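Local coordinates for ABC transporter, substrate binding protein (Polyamine) (Agrobacterium tumefaciens, PDB 4EQ7) that probably binds polyamines in the periplasm and hands them to the membrane components of an ABC uptake transporter, at residues Y100-I105 with A219-A224; V142-L147 with D155-L160; G181-Q186 with N201-A206; Y135-P140 with R307-Q312. All coordinates share one frame; numbering follows the deposited sequence.

Contact 1 (Y100-I105 with A219-A224)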
loop_
_atom_site.group_PDB
_atom_site.type_symbol
_atom_site.label_atom_id
_atom_site.label_comp_id
_atom_site.label_asym_id
_atom_site.label_seq_id
_atom_site.Cartn_x
_atom_site.Cartn_y
_atom_site.Cartn_z
ATOM N N TYR A 100 -6.361 1.360 0.621
ATOM C CA TYR A 100 -5.756 0.731 -0.537
ATOM C C TYR A 100 -5.274 1.761 -1.527
ATOM O O TYR A 100 -5.459 2.972 -1.337
ATOM C CB TYR A 100 -6.590 -0.400 -1.143
ATOM C CG TYR A 100 -7.613 -0.017 -2.182
ATOM C CD1 TYR A 100 -7.384 -0.260 -3.533
ATOM C CD2 TYR A 100 -8.864 0.478 -1.810
ATOM C CE1 TYR A 100 -8.344 0.048 -4.497
ATOM C CE2 TYR A 100 -9.828 0.795 -2.765
ATOM C CZ TYR A 100 -9.567 0.571 -4.107
ATOM O OH TYR A 100 -10.520 0.847 -5.051
ATOM N N TYR A 101 -4.595 1.297 -2.567
ATOM C CA TYR A 101 -4.058 2.225 -3.540
ATOM C C TYR A 101 -3.805 1.435 -4.804
ATOM O O TYR A 101 -3.888 0.200 -4.792
ATOM C CB TYR A 101 -2.725 2.802 -2.998
ATOM C CG TYR A 101 -1.775 1.735 -2.481
ATOM C CD1 TYR A 101 -0.899 1.074 -3.343
ATOM C CD2 TYR A 101 -1.773 1.366 -1.140
ATOM C CE1 TYR A 101 -0.067 0.052 -2.887
ATOM C CE2 TYR A 101 -0.945 0.344 -0.672
ATOM C CZ TYR A 101 -0.082 -0.297 -1.549
ATOM O OH TYR A 101 0.754 -1.283 -1.089
ATOM N N SER A 102 -3.490 2.153 -5.874
ATOM C CA SER A 102 -3.054 1.574 -7.121
ATOM C C SER A 102 -1.674 2.096 -7.426
ATOM O O SER A 102 -1.430 3.289 -7.241
ATOM C CB SER A 102 -3.967 2.004 -8.270
ATOM O OG SER A 102 -5.119 1.186 -8.353
ATOM N N PHE A 103 -0.805 1.245 -8.002
ATOM C CA PHE A 103 0.449 1.743 -8.576
ATOM C C PHE A 103 0.062 2.097 -9.997
ATOM O O PHE A 103 -0.571 1.288 -10.688
ATOM C CB PHE A 103 1.540 0.688 -8.603
ATOM C CG PHE A 103 2.081 0.413 -7.230
ATOM C CD1 PHE A 103 2.914 1.332 -6.594
ATOM C CD2 PHE A 103 1.747 -0.764 -6.559
ATOM C CE1 PHE A 103 3.419 1.074 -5.318
ATOM C CE2 PHE A 103 2.273 -1.037 -5.298
ATOM C CZ PHE A 103 3.110 -0.118 -4.688
ATOM N N VAL A 104 0.354 3.325 -10.392
ATOM C CA VAL A 104 0.016 3.855 -11.724
ATOM C C VAL A 104 1.281 4.396 -12.380
ATOM O O VAL A 104 2.303 4.583 -11.698
ATOM C CB VAL A 104 -1.070 4.975 -11.644
ATOM C CG1 VAL A 104 -2.393 4.420 -11.117
ATOM C CG2 VAL A 104 -0.597 6.155 -10.779
ATOM N N ILE A 105 1.199 4.697 -13.676
ATOM C CA ILE A 105 2.341 5.237 -14.408
ATOM C C ILE A 105 2.198 6.773 -14.456
ATOM O O ILE A 105 1.395 7.309 -15.227
ATOM C CB ILE A 105 2.497 4.586 -15.801
ATOM C CG1 ILE A 105 2.587 3.047 -15.687
ATOM C CG2 ILE A 105 3.741 5.144 -16.488
ATOM C CD1 ILE A 105 1.709 2.322 -16.612
ATOM N N ALA A 219 -3.430 2.129 -17.224
ATOM C CA ALA A 219 -3.375 0.837 -17.933
ATOM C C ALA A 219 -2.678 -0.222 -17.066
ATOM O O ALA A 219 -1.516 -0.035 -16.673
ATOM C CB ALA A 219 -2.654 0.988 -19.263
ATOM N N GLN A 220 -3.422 -1.310 -16.733
ATOM C CA GLN A 220 -2.973 -2.423 -15.885
ATOM C C GLN A 220 -2.537 -1.929 -14.488
ATOM O O GLN A 220 -1.601 -2.478 -13.911
ATOM C CB GLN A 220 -1.837 -3.226 -16.559
ATOM C CG GLN A 220 -2.218 -3.881 -17.883
ATOM C CD GLN A 220 -1.042 -4.621 -18.458
ATOM O OE1 GLN A 220 0.063 -4.081 -18.620
ATOM N NE2 GLN A 220 -1.255 -5.874 -18.786
ATOM N N ASN A 221 -3.222 -0.901 -13.948
ATOM C CA ASN A 221 -2.899 -0.348 -12.624
ATOM C C ASN A 221 -2.971 -1.449 -11.576
ATOM O O ASN A 221 -3.857 -2.293 -11.648
ATOM C CB ASN A 221 -3.774 0.885 -12.291
ATOM C CG ASN A 221 -5.221 0.559 -12.013
ATOM O OD1 ASN A 221 -5.589 0.325 -10.868
ATOM N ND2 ASN A 221 -6.072 0.507 -13.053
ATOM N N ILE A 222 -1.964 -1.519 -10.690
ATOM C CA ILE A 222 -1.822 -2.613 -9.722
ATOM C C ILE A 222 -2.283 -2.197 -8.345
ATOM O O ILE A 222 -1.711 -1.273 -7.778
ATOM C CB ILE A 222 -0.366 -3.154 -9.693
ATOM C CG1 ILE A 222 0.099 -3.600 -11.097
ATOM C CG2 ILE A 222 -0.184 -4.308 -8.638
ATOM C CD1 ILE A 222 1.630 -3.574 -11.288
ATOM N N THR A 223 -3.294 -2.887 -7.797
ATOM C CA THR A 223 -3.780 -2.554 -6.459
ATOM C C THR A 223 -3.121 -3.412 -5.405
ATOM O O THR A 223 -2.814 -4.576 -5.654
ATOM C CB THR A 223 -5.311 -2.733 -6.327
ATOM O OG1 THR A 223 -5.619 -4.126 -6.387
ATOM C CG2 THR A 223 -6.090 -1.942 -7.364
ATOM N N ALA A 224 -2.905 -2.823 -4.225
ATOM C CA ALA A 224 -2.453 -3.508 -3.019
ATOM C C ALA A 224 -3.027 -2.677 -1.865
ATOM O O ALA A 224 -3.624 -1.614 -2.104
ATOM C CB ALA A 224 -0.933 -3.598 -2.957
#
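Tyr-101 and Ala-224 form a hydrogen-bonded antiparallel pair, and the tyrosine then folds back over its own partner. Its CB leaves the strand on the same face as Phe-103, and CG sits between the backbone N and the carbonyl carbon (chi1 49°), which turns the ring toward the neighbouring strand. Further out, CG, CD2 and CE2 pass above the carbonyl oxygen of Ala-224, which lies 3.5 Å from the ring plane and over its centre. Tyr-101 CZ then meets Ala-224 CB at 3.7 Å. At the tip, Tyr-101 OH ends 3.4 Å from Ala-224 CB. The Ala-224 oxygen also accepts the Tyr-101 N-H.

Two residues on, Phe-103 N donates to Ile-222 O at 2.7 Å, and Ile-222 N returns a bond to Phe-103 O. Between these pairs Ser-102 and Thr-223 make a non-hydrogen-bonded pair. Here the side chains supply the polar link: Ser-102 OG donates to Asn-221 OD1 over 2.7 Å, while Thr-223 CG2 rests 3.4 Å from Ser-102 OG. Asn-221 OD1 also receives Gln-289 NE2, its ND2 donates to Trp-218 O and Gln-285 O, and Thr-223 OG1 bonds to Asn-291.

These are the long strands 96-108 and 214-229, neighbours in the mixed sheet of a periplasmic binding protein fold. On the Tyr-101 and Phe-103 face, Trp-200 meets both rings. The chemistry implies a join fixed twice, by main-chain bonds and by a buried serine-asparagine link with an amide bonded at both its oxygen and its nitrogen.

Contact 2 (V142-L147 with D155-L160); sequences VIEAAL and DKLYPL
A helix and the loop that follows it, leading from helix 142-149 to helix 162-170, close on each other here in the solute-binding fold. Three leucines and an isoleucine make the apolar part. Leu-160 forks over the helix: CD1 lies 3.7 Å from Ile-143 CG2, and CD2 lies 3.7 Å from Leu-147 CD1, the side chains crossing at a slant. Leu-157 reaches both Leu-147 and Glu-144 with its two methyls, CD1 against Leu-147 CB at 3.7 Å and CD2 against Glu-144 CG at 3.8 Å.

Glu-144 brings a carboxylate into this greasy setting. A bend at chi2 (90°) swings OE2 to the hydroxyl of Tyr-158, which donates to it across a very short 2.5 Å. The oxygen arrives at the edge of the phenol, near the ring plane, while the carboxylate plane is turned 64° from the ring. Trp-297 NE1 also donates to OE2, Gly-141 N donates to OE1, and the Tyr-158 hydroxyl accepts from Asp-293 N.

Three donors satisfy the buried carboxylate, which may favour the ionised form, though the very short O-O distance leaves the proton's sharing open; either way it ties the loop, helix 142-149 and the start of helix 294-312 together.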
loop_
_atom_site.group_PDB
_atom_site.type_symbol
_atom_site.label_atom_id
_atom_site.label_comp_id
_atom_site.label_asym_id
_atom_site.label_seq_id
_atom_site.Cartn_x
_atom_site.Cartn_y
_atom_site.Cartn_z
ATOM N N VAL A 142 6.236 -3.907 -8.007
ATOM C CA VAL A 142 7.333 -3.839 -8.993
ATOM C C VAL A 142 7.497 -5.145 -9.791
ATOM O O VAL A 142 7.597 -5.102 -11.021
ATOM C CB VAL A 142 8.649 -3.366 -8.348
ATOM C CG1 VAL A 142 9.808 -3.421 -9.357
ATOM C CG2 VAL A 142 8.492 -1.947 -7.814
ATOM N N ILE A 143 7.536 -6.278 -9.094
ATOM C CA ILE A 143 7.693 -7.594 -9.741
ATOM C C ILE A 143 6.562 -7.858 -10.727
ATOM O O ILE A 143 6.818 -8.290 -11.860
ATOM C CB ILE A 143 7.932 -8.736 -8.706
ATOM C CG1 ILE A 143 9.323 -8.526 -8.019
ATOM C CG2 ILE A 143 7.852 -10.133 -9.390
ATOM C CD1 ILE A 143 9.536 -9.257 -6.743
ATOM N N GLU A 144 5.324 -7.589 -10.296
ATOM C CA GLU A 144 4.138 -7.728 -11.150
ATOM C C GLU A 144 4.262 -6.798 -12.359
ATOM O O GLU A 144 4.033 -7.241 -13.487
ATOM C CB GLU A 144 2.848 -7.418 -10.376
ATOM C CG GLU A 144 2.474 -8.488 -9.355
ATOM C CD GLU A 144 3.015 -8.340 -7.946
ATOM O OE1 GLU A 144 3.984 -7.575 -7.752
ATOM O OE2 GLU A 144 2.548 -9.089 -7.057
ATOM N N ALA A 145 4.679 -5.523 -12.132
ATOM C CA ALA A 145 4.830 -4.569 -13.230
ATOM C C ALA A 145 5.855 -5.064 -14.252
ATOM O O ALA A 145 5.584 -4.966 -15.447
ATOM C CB ALA A 145 5.223 -3.181 -12.696
ATOM N N ALA A 146 7.006 -5.620 -13.790
ATOM C CA ALA A 146 8.066 -6.139 -14.677
ATOM C C ALA A 146 7.539 -7.292 -15.538
ATOM O O ALA A 146 7.764 -7.329 -16.761
ATOM C CB ALA A 146 9.264 -6.596 -13.850
ATOM N N LEU A 147 6.761 -8.177 -14.918
ATOM C CA LEU A 147 6.185 -9.317 -15.625
ATOM C C LEU A 147 5.165 -8.893 -16.672
ATOM O O LEU A 147 5.267 -9.323 -17.830
ATOM C CB LEU A 147 5.617 -10.338 -14.635
ATOM C CG LEU A 147 6.705 -11.085 -13.864
ATOM C CD1 LEU A 147 6.155 -11.635 -12.556
ATOM C CD2 LEU A 147 7.335 -12.212 -14.710
ATOM N N ASP A 155 -4.172 -12.599 -16.143
ATOM C CA ASP A 155 -4.767 -13.892 -15.745
ATOM C C ASP A 155 -3.743 -14.991 -15.431
ATOM O O ASP A 155 -4.035 -15.863 -14.619
ATOM C CB ASP A 155 -5.820 -14.378 -16.766
ATOM C CG ASP A 155 -7.133 -13.602 -16.738
ATOM O OD1 ASP A 155 -7.449 -12.996 -15.685
ATOM O OD2 ASP A 155 -7.855 -13.620 -17.761
ATOM N N LYS A 156 -2.551 -14.940 -16.040
ATOM C CA LYS A 156 -1.496 -15.936 -15.802
ATOM C C LYS A 156 -0.317 -15.370 -14.987
ATOM O O LYS A 156 0.744 -15.991 -14.910
ATOM C CB LYS A 156 -1.013 -16.546 -17.142
ATOM C CG LYS A 156 -2.113 -17.277 -17.925
ATOM C CD LYS A 156 -2.573 -18.574 -17.238
ATOM C CE LYS A 156 -3.832 -19.158 -17.837
ATOM N NZ LYS A 156 -4.303 -20.341 -17.065
ATOM N N LEU A 157 -0.519 -14.207 -14.341
ATOM C CA LEU A 157 0.529 -13.556 -13.563
ATOM C C LEU A 157 1.054 -14.421 -12.400
ATOM O O LEU A 157 2.266 -14.595 -12.264
ATOM C CB LEU A 157 -0.008 -12.197 -13.061
ATOM C CG LEU A 157 0.978 -11.211 -12.472
ATOM C CD1 LEU A 157 2.110 -10.874 -13.465
ATOM C CD2 LEU A 157 0.256 -9.940 -12.045
ATOM N N TYR A 158 0.151 -14.997 -11.599
ATOM C CA TYR A 158 0.534 -15.796 -10.436
ATOM C C TYR A 158 0.526 -17.296 -10.678
ATOM O O TYR A 158 -0.397 -17.771 -11.336
ATOM C CB TYR A 158 -0.334 -15.435 -9.220
ATOM C CG TYR A 158 -0.152 -13.999 -8.781
ATOM C CD1 TYR A 158 0.879 -13.640 -7.911
ATOM C CD2 TYR A 158 -1.021 -13.002 -9.217
ATOM C CE1 TYR A 158 1.023 -12.321 -7.470
ATOM C CE2 TYR A 158 -0.843 -11.672 -8.839
ATOM C CZ TYR A 158 0.172 -11.342 -7.957
ATOM O OH TYR A 158 0.306 -10.045 -7.555
ATOM N N PRO A 159 1.479 -18.080 -10.108
ATOM C CA PRO A 159 2.638 -17.673 -9.274
ATOM C C PRO A 159 3.638 -16.864 -10.091
ATOM O O PRO A 159 3.811 -17.106 -11.295
ATOM C CB PRO A 159 3.214 -19.017 -8.800
ATOM C CG PRO A 159 2.860 -19.970 -9.921
ATOM C CD PRO A 159 1.477 -19.543 -10.336
ATOM N N LEU A 160 4.249 -15.860 -9.454
ATOM C CA LEU A 160 5.180 -14.980 -10.149
ATOM C C LEU A 160 6.413 -15.708 -10.638
ATOM O O LEU A 160 7.025 -16.448 -9.878
ATOM C CB LEU A 160 5.596 -13.785 -9.261
ATOM C CG LEU A 160 4.464 -12.893 -8.723
ATOM C CD1 LEU A 160 5.009 -11.789 -7.807
ATOM C CD2 LEU A 160 3.653 -12.278 -9.848
#

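Contact 3 (G181-Q186 with N201-A206); sequences GGAQSQ and NGRMTA. With SO4 (sulfate ion), chain C.
The flat guanidinium of Arg-203 lies over the backbone of Gly-182 and Ala-183, bare at the glycine, in the first turn of helix 182-190. Gly-182 C and Ala-183 N both sit 3.3 Å from the guanidinium plane, toward its rim, and Arg-203 NE is 3.4 Å from Gly-182 CA, an approach that the missing side chain of glycine permits. A bend at chi2 (-69°) carries the arginine across as a knob among Gly-182, Ala-183, Ser-185 and Gln-186.

Gln-186 meets it at about a right angle, amide and guanidinium planes 88° apart, and uses both ends. Arg-203 NH1 donates to Gln-186 OE1 at 2.8 Å; OE1 lies in the guanidinium plane, but NH1 stands above the amide's carbonyl plane. Gln-186 NE2 donates to Arg-203 O at 3.0 Å, in plane and on a lone pair, and touches Ala-206 CB. Within the helix turn, Ser-185 OG donates to Gly-182 O over 2.6 Å.

A sulfate, probably from the crystallisation liquor, sits at the helix start: Ala-183 N donates to O3 and Gln-184 N to O1. The chemistry implies a reciprocal glutamine-arginine pairing between helices 182-190 and 203-210, beside a helix N-terminus whose N-H groups, with the helix dipole, would probably favour an anion.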
loop_
_atom_site.group_PDB
_atom_site.type_symbol
_atom_site.label_atom_id
_atom_site.label_comp_id
_atom_site.label_asym_id
_atom_site.label_seq_id
_atom_site.Cartn_x
_atom_site.Cartn_y
_atom_site.Cartn_z
ATOM N N GLY A 181 9.530 6.644 0.040
ATOM C CA GLY A 181 8.316 7.199 0.628
ATOM C C GLY A 181 7.568 8.034 -0.395
ATOM O O GLY A 181 8.149 8.406 -1.432
ATOM N N GLY A 182 6.290 8.321 -0.108
ATOM C CA GLY A 182 5.410 9.087 -1.005
ATOM C C GLY A 182 5.905 10.468 -1.424
ATOM O O GLY A 182 5.867 10.823 -2.616
ATOM N N ALA A 183 6.374 11.255 -0.459
ATOM C CA ALA A 183 6.881 12.621 -0.737
ATOM C C ALA A 183 8.153 12.583 -1.612
ATOM O O ALA A 183 8.297 13.409 -2.512
ATOM C CB ALA A 183 7.156 13.367 0.572
ATOM N N GLN A 184 9.017 11.586 -1.413
ATOM C CA GLN A 184 10.202 11.421 -2.275
ATOM C C GLN A 184 9.785 11.088 -3.736
ATOM O O GLN A 184 10.354 11.650 -4.687
ATOM C CB GLN A 184 11.156 10.363 -1.699
ATOM C CG GLN A 184 12.362 10.068 -2.599
ATOM C CD GLN A 184 13.283 9.063 -1.960
ATOM O OE1 GLN A 184 12.846 8.051 -1.417
ATOM N NE2 GLN A 184 14.570 9.329 -1.984
ATOM N N SER A 185 8.769 10.237 -3.917
ATOM C CA SER A 185 8.276 9.934 -5.277
ATOM C C SER A 185 7.822 11.230 -5.970
ATOM O O SER A 185 8.119 11.441 -7.152
ATOM C CB SER A 185 7.146 8.907 -5.264
ATOM O OG SER A 185 5.891 9.366 -4.789
ATOM N N GLN A 186 7.159 12.105 -5.218
ATOM C CA GLN A 186 6.684 13.384 -5.757
ATOM C C GLN A 186 7.837 14.301 -6.116
ATOM O O GLN A 186 7.799 14.912 -7.188
ATOM C CB GLN A 186 5.767 14.091 -4.767
ATOM C CG GLN A 186 4.470 13.371 -4.553
ATOM C CD GLN A 186 3.652 14.059 -3.498
ATOM O OE1 GLN A 186 4.064 14.207 -2.353
ATOM N NE2 GLN A 186 2.415 14.309 -3.811
ATOM N N ASN A 201 -1.213 6.189 -6.724
ATOM C CA ASN A 201 -2.106 7.048 -7.520
ATOM C C ASN A 201 -2.376 8.424 -6.893
ATOM O O ASN A 201 -2.336 9.420 -7.599
ATOM C CB ASN A 201 -3.408 6.324 -7.867
ATOM C CG ASN A 201 -4.256 6.027 -6.656
ATOM O OD1 ASN A 201 -3.960 5.125 -5.879
ATOM N ND2 ASN A 201 -5.240 6.871 -6.387
ATOM N N GLY A 202 -2.566 8.449 -5.575
ATOM C CA GLY A 202 -2.845 9.649 -4.790
ATOM C C GLY A 202 -1.765 10.701 -4.877
ATOM O O GLY A 202 -2.064 11.901 -4.862
ATOM N N ARG A 203 -0.496 10.265 -4.995
ATOM C CA ARG A 203 0.635 11.192 -5.073
ATOM C C ARG A 203 0.642 12.054 -6.352
ATOM O O ARG A 203 1.234 13.137 -6.349
ATOM C CB ARG A 203 1.984 10.464 -4.837
ATOM C CG ARG A 203 2.163 9.965 -3.385
ATOM C CD ARG A 203 2.347 11.138 -2.403
ATOM N NE ARG A 203 2.387 10.673 -1.011
ATOM C CZ ARG A 203 2.845 11.388 0.018
ATOM N NH1 ARG A 203 3.365 12.590 -0.180
ATOM N NH2 ARG A 203 2.841 10.877 1.242
HETATM N N MSE A 204 -0.032 11.586 -7.425
HETATM C CA MSE A 204 -0.187 12.331 -8.690
HETATM C C MSE A 204 -1.108 13.556 -8.535
HETATM O O MSE A 204 -0.929 14.538 -9.261
HETATM C CB MSE A 204 -0.683 11.410 -9.824
HETATM C CG MSE A 204 0.309 10.299 -10.180
HETATM SE SE MSE A 204 2.095 10.993 -10.495
HETATM C CE MSE A 204 1.699 12.165 -11.996
ATOM N N THR A 205 -2.076 13.506 -7.578
ATOM C CA THR A 205 -3.030 14.593 -7.269
ATOM C C THR A 205 -2.327 15.826 -6.688
ATOM O O THR A 205 -2.562 16.938 -7.175
ATOM C CB THR A 205 -4.164 14.065 -6.342
ATOM O OG1 THR A 205 -4.866 13.037 -7.027
ATOM C CG2 THR A 205 -5.155 15.155 -5.910
ATOM N N ALA A 206 -1.459 15.654 -5.663
ATOM C CA ALA A 206 -0.761 16.817 -5.104
ATOM C C ALA A 206 0.216 17.387 -6.110
ATOM O O ALA A 206 0.512 18.578 -6.044
ATOM C CB ALA A 206 -0.043 16.474 -3.810
HETATM S S SO4 C . 8.427 10.516 2.678
HETATM O O1 SO4 C . 9.278 10.364 1.487
HETATM O O2 SO4 C . 8.826 11.760 3.329
HETATM O O3 SO4 C . 7.011 10.563 2.327
HETATM O O4 SO4 C . 8.668 9.384 3.591
#

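Contact 4 (Y135-P140 with R307-Q312); sequences YKWSAP and RWYAWQ
Trp-308 and Gln-312, one turn apart on helix 294-312, both donate to the main-chain oxygen of Lys-136. This joins the C-terminal helix to the loop that leaves strand 132-135 of the periplasmic binding protein fold. The tight part lies around that oxygen. Trp-308 NE1 reaches Lys-136 O at 2.8 Å with the oxygen in the indole plane, while Gln-312 NE2 comes in at 2.9 Å, in the carbonyl plane and on a lone pair. Gln-312 gets there with CG anti to N (chi1 -164°) and an extended chain.

The indole is covered on both faces. Ser-138 CA lies 3.7 Å above one, toward the rim, with Ser-138 CB close to Trp-308 CD1; Trp-311 CZ3 covers the opposite face from within the helix. Trp-178 meets the ring as well, its plane steeply inclined.

Toward solvent the fit is looser. The Lys-136 side chain runs out extended across Gln-312 at about a right angle, with Lys-136 CG still 3.8 Å from Gln-312 OE1. Tyr-309 lies at the exposed edge of the contact, and a glycerol molecule is about 3 Å from its side chain. Tyr-309 OH comes to the edge of the Trp-137 ring, in its plane and 3.4 Å from Trp-137 CE3. Trp-137 spends its own NE1 on Ser-180 O. Even on this outer side one point is firm: the N-H of Ser-138 aims almost straight at Tyr-309 OH, 2.9 Å away at an angle of 169°.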
loop_
_atom_site.group_PDB
_atom_site.type_symbol
_atom_site.label_atom_id
_atom_site.label_comp_id
_atom_site.label_asym_id
_atom_site.label_seq_id
_atom_site.Cartn_x
_atom_site.Cartn_y
_atom_site.Cartn_z
ATOM N N TYR A 135 9.113 1.852 -6.301
ATOM C CA TYR A 135 9.109 1.610 -4.855
ATOM C C TYR A 135 10.315 0.750 -4.428
ATOM O O TYR A 135 10.579 -0.311 -4.999
ATOM C CB TYR A 135 7.789 0.934 -4.483
ATOM C CG TYR A 135 7.500 0.859 -2.999
ATOM C CD1 TYR A 135 7.446 2.016 -2.216
ATOM C CD2 TYR A 135 7.163 -0.355 -2.397
ATOM C CE1 TYR A 135 7.032 1.970 -0.882
ATOM C CE2 TYR A 135 6.780 -0.415 -1.051
ATOM C CZ TYR A 135 6.709 0.750 -0.302
ATOM O OH TYR A 135 6.329 0.691 1.027
ATOM N N LYS A 136 11.101 1.278 -3.484
ATOM C CA LYS A 136 12.320 0.624 -2.982
ATOM C C LYS A 136 12.077 -0.727 -2.293
ATOM O O LYS A 136 12.867 -1.667 -2.448
ATOM C CB LYS A 136 13.060 1.563 -2.003
ATOM C CG LYS A 136 14.349 0.918 -1.435
ATOM C CD LYS A 136 15.200 1.826 -0.560
ATOM C CE LYS A 136 16.222 1.054 0.271
ATOM N NZ LYS A 136 16.984 1.969 1.191
ATOM N N TRP A 137 11.038 -0.792 -1.472
ATOM C CA TRP A 137 10.859 -1.881 -0.526
ATOM C C TRP A 137 10.285 -3.135 -1.102
ATOM O O TRP A 137 9.427 -3.063 -1.954
ATOM C CB TRP A 137 10.057 -1.388 0.704
ATOM C CG TRP A 137 10.541 -0.052 1.230
ATOM C CD1 TRP A 137 9.922 1.154 1.087
ATOM C CD2 TRP A 137 11.800 0.218 1.871
ATOM N NE1 TRP A 137 10.677 2.148 1.677
ATOM C CE2 TRP A 137 11.855 1.608 2.119
ATOM C CE3 TRP A 137 12.875 -0.588 2.295
ATOM C CZ2 TRP A 137 12.937 2.207 2.777
ATOM C CZ3 TRP A 137 13.955 0.013 2.928
ATOM C CH2 TRP A 137 13.958 1.388 3.199
ATOM N N SER A 138 10.750 -4.285 -0.637
ATOM C CA SER A 138 10.219 -5.573 -1.128
ATOM C C SER A 138 8.734 -5.613 -0.769
ATOM O O SER A 138 8.376 -5.609 0.413
ATOM C CB SER A 138 10.951 -6.740 -0.467
ATOM O OG SER A 138 10.478 -7.952 -1.028
ATOM N N ALA A 139 7.875 -5.624 -1.788
ATOM C CA ALA A 139 6.435 -5.532 -1.585
ATOM C C ALA A 139 5.735 -5.769 -2.905
ATOM O O ALA A 139 6.336 -5.508 -3.957
ATOM C CB ALA A 139 6.091 -4.099 -1.092
ATOM N N PRO A 140 4.433 -6.135 -2.885
ATOM C CA PRO A 140 3.688 -6.242 -4.142
ATOM C C PRO A 140 3.784 -4.974 -4.986
ATOM O O PRO A 140 3.767 -3.854 -4.440
ATOM C CB PRO A 140 2.240 -6.457 -3.673
ATOM C CG PRO A 140 2.372 -7.094 -2.325
ATOM C CD PRO A 140 3.571 -6.451 -1.713
ATOM N N ARG A 307 15.956 -12.095 -1.589
ATOM C CA ARG A 307 16.464 -12.058 -2.962
ATOM C C ARG A 307 16.483 -10.615 -3.466
ATOM O O ARG A 307 17.459 -10.183 -4.090
ATOM C CB ARG A 307 15.591 -12.925 -3.870
ATOM C CG ARG A 307 16.068 -12.914 -5.319
ATOM C CD ARG A 307 15.363 -13.961 -6.142
ATOM N NE ARG A 307 15.764 -13.862 -7.556
ATOM C CZ ARG A 307 15.425 -14.752 -8.478
ATOM N NH1 ARG A 307 14.723 -15.824 -8.144
ATOM N NH2 ARG A 307 15.800 -14.588 -9.739
ATOM N N TRP A 308 15.404 -9.880 -3.174
ATOM C CA TRP A 308 15.204 -8.496 -3.600
ATOM C C TRP A 308 16.339 -7.570 -3.171
ATOM O O TRP A 308 16.905 -6.888 -4.023
ATOM C CB TRP A 308 13.829 -7.990 -3.096
ATOM C CG TRP A 308 13.568 -6.538 -3.362
ATOM C CD1 TRP A 308 13.729 -5.500 -2.488
ATOM C CD2 TRP A 308 13.074 -5.969 -4.582
ATOM N NE1 TRP A 308 13.357 -4.319 -3.087
ATOM C CE2 TRP A 308 12.957 -4.577 -4.377
ATOM C CE3 TRP A 308 12.707 -6.505 -5.833
ATOM C CZ2 TRP A 308 12.525 -3.704 -5.390
ATOM C CZ3 TRP A 308 12.264 -5.640 -6.828
ATOM C CH2 TRP A 308 12.157 -4.263 -6.594
ATOM N N TYR A 309 16.669 -7.517 -1.871
ATOM C CA TYR A 309 17.750 -6.618 -1.413
ATOM C C TYR A 309 19.136 -7.020 -1.925
ATOM O O TYR A 309 19.945 -6.141 -2.217
ATOM C CB TYR A 309 17.726 -6.381 0.114
ATOM C CG TYR A 309 16.440 -5.704 0.539
ATOM C CD1 TYR A 309 16.150 -4.400 0.136
ATOM C CD2 TYR A 309 15.477 -6.393 1.275
ATOM C CE1 TYR A 309 14.922 -3.806 0.441
ATOM C CE2 TYR A 309 14.248 -5.808 1.588
ATOM C CZ TYR A 309 13.989 -4.504 1.193
ATOM O OH TYR A 309 12.773 -3.937 1.476
ATOM N N ALA A 310 19.381 -8.331 -2.111
ATOM C CA ALA A 310 20.646 -8.811 -2.700
ATOM C C ALA A 310 20.749 -8.277 -4.160
ATOM O O ALA A 310 21.804 -7.780 -4.566
ATOM C CB ALA A 310 20.689 -10.336 -2.714
ATOM N N TRP A 311 19.649 -8.415 -4.929
ATOM C CA TRP A 311 19.545 -7.996 -6.325
ATOM C C TRP A 311 19.659 -6.455 -6.455
ATOM O O TRP A 311 20.337 -5.947 -7.358
ATOM C CB TRP A 311 18.224 -8.515 -6.957
ATOM C CG TRP A 311 17.935 -7.871 -8.284
ATOM C CD1 TRP A 311 18.496 -8.187 -9.494
ATOM C CD2 TRP A 311 17.169 -6.680 -8.494
ATOM N NE1 TRP A 311 18.083 -7.287 -10.454
ATOM C CE2 TRP A 311 17.312 -6.322 -9.857
ATOM C CE3 TRP A 311 16.408 -5.848 -7.647
ATOM C CZ2 TRP A 311 16.667 -5.209 -10.409
ATOM C CZ3 TRP A 311 15.763 -4.751 -8.195
ATOM C CH2 TRP A 311 15.911 -4.426 -9.557
ATOM N N GLN A 312 18.960 -5.722 -5.568
ATOM C CA GLN A 312 18.866 -4.260 -5.628
ATOM C C GLN A 312 20.185 -3.510 -5.468
ATOM O O GLN A 312 20.293 -2.364 -5.908
ATOM C CB GLN A 312 17.800 -3.759 -4.637
ATOM C CG GLN A 312 17.328 -2.320 -4.875
ATOM C CD GLN A 312 16.310 -1.953 -3.828
ATOM O OE1 GLN A 312 16.617 -1.908 -2.630
ATOM N NE2 GLN A 312 15.083 -1.690 -4.266
#

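In the fold
Contact 1 lies nearest the middle of the chain, about 10 Å from its centre, and touches all three others. Its Ile-222 CD1 packs 3.7 Å from Ala-145 N of contact 2, its Phe-103 CE2 comes within 3.3 Å of Pro-140 O in contact 4, and Ser-102 O probably accepts from Asn-201 N of contact 3 at 3.0 Å. Contacts 2 and 4 share a wall: Val-142 CG1 rests 3.7 Å from Trp-308 CH2. Contact 3 stands apart from contact 2, with centres about 24 Å and nearest atoms about 11 Å apart. Contact 3, with its sulfate, comes closer to contact 4, nearest atoms about 5 Å and centres about 20 Å apart, but does not touch it.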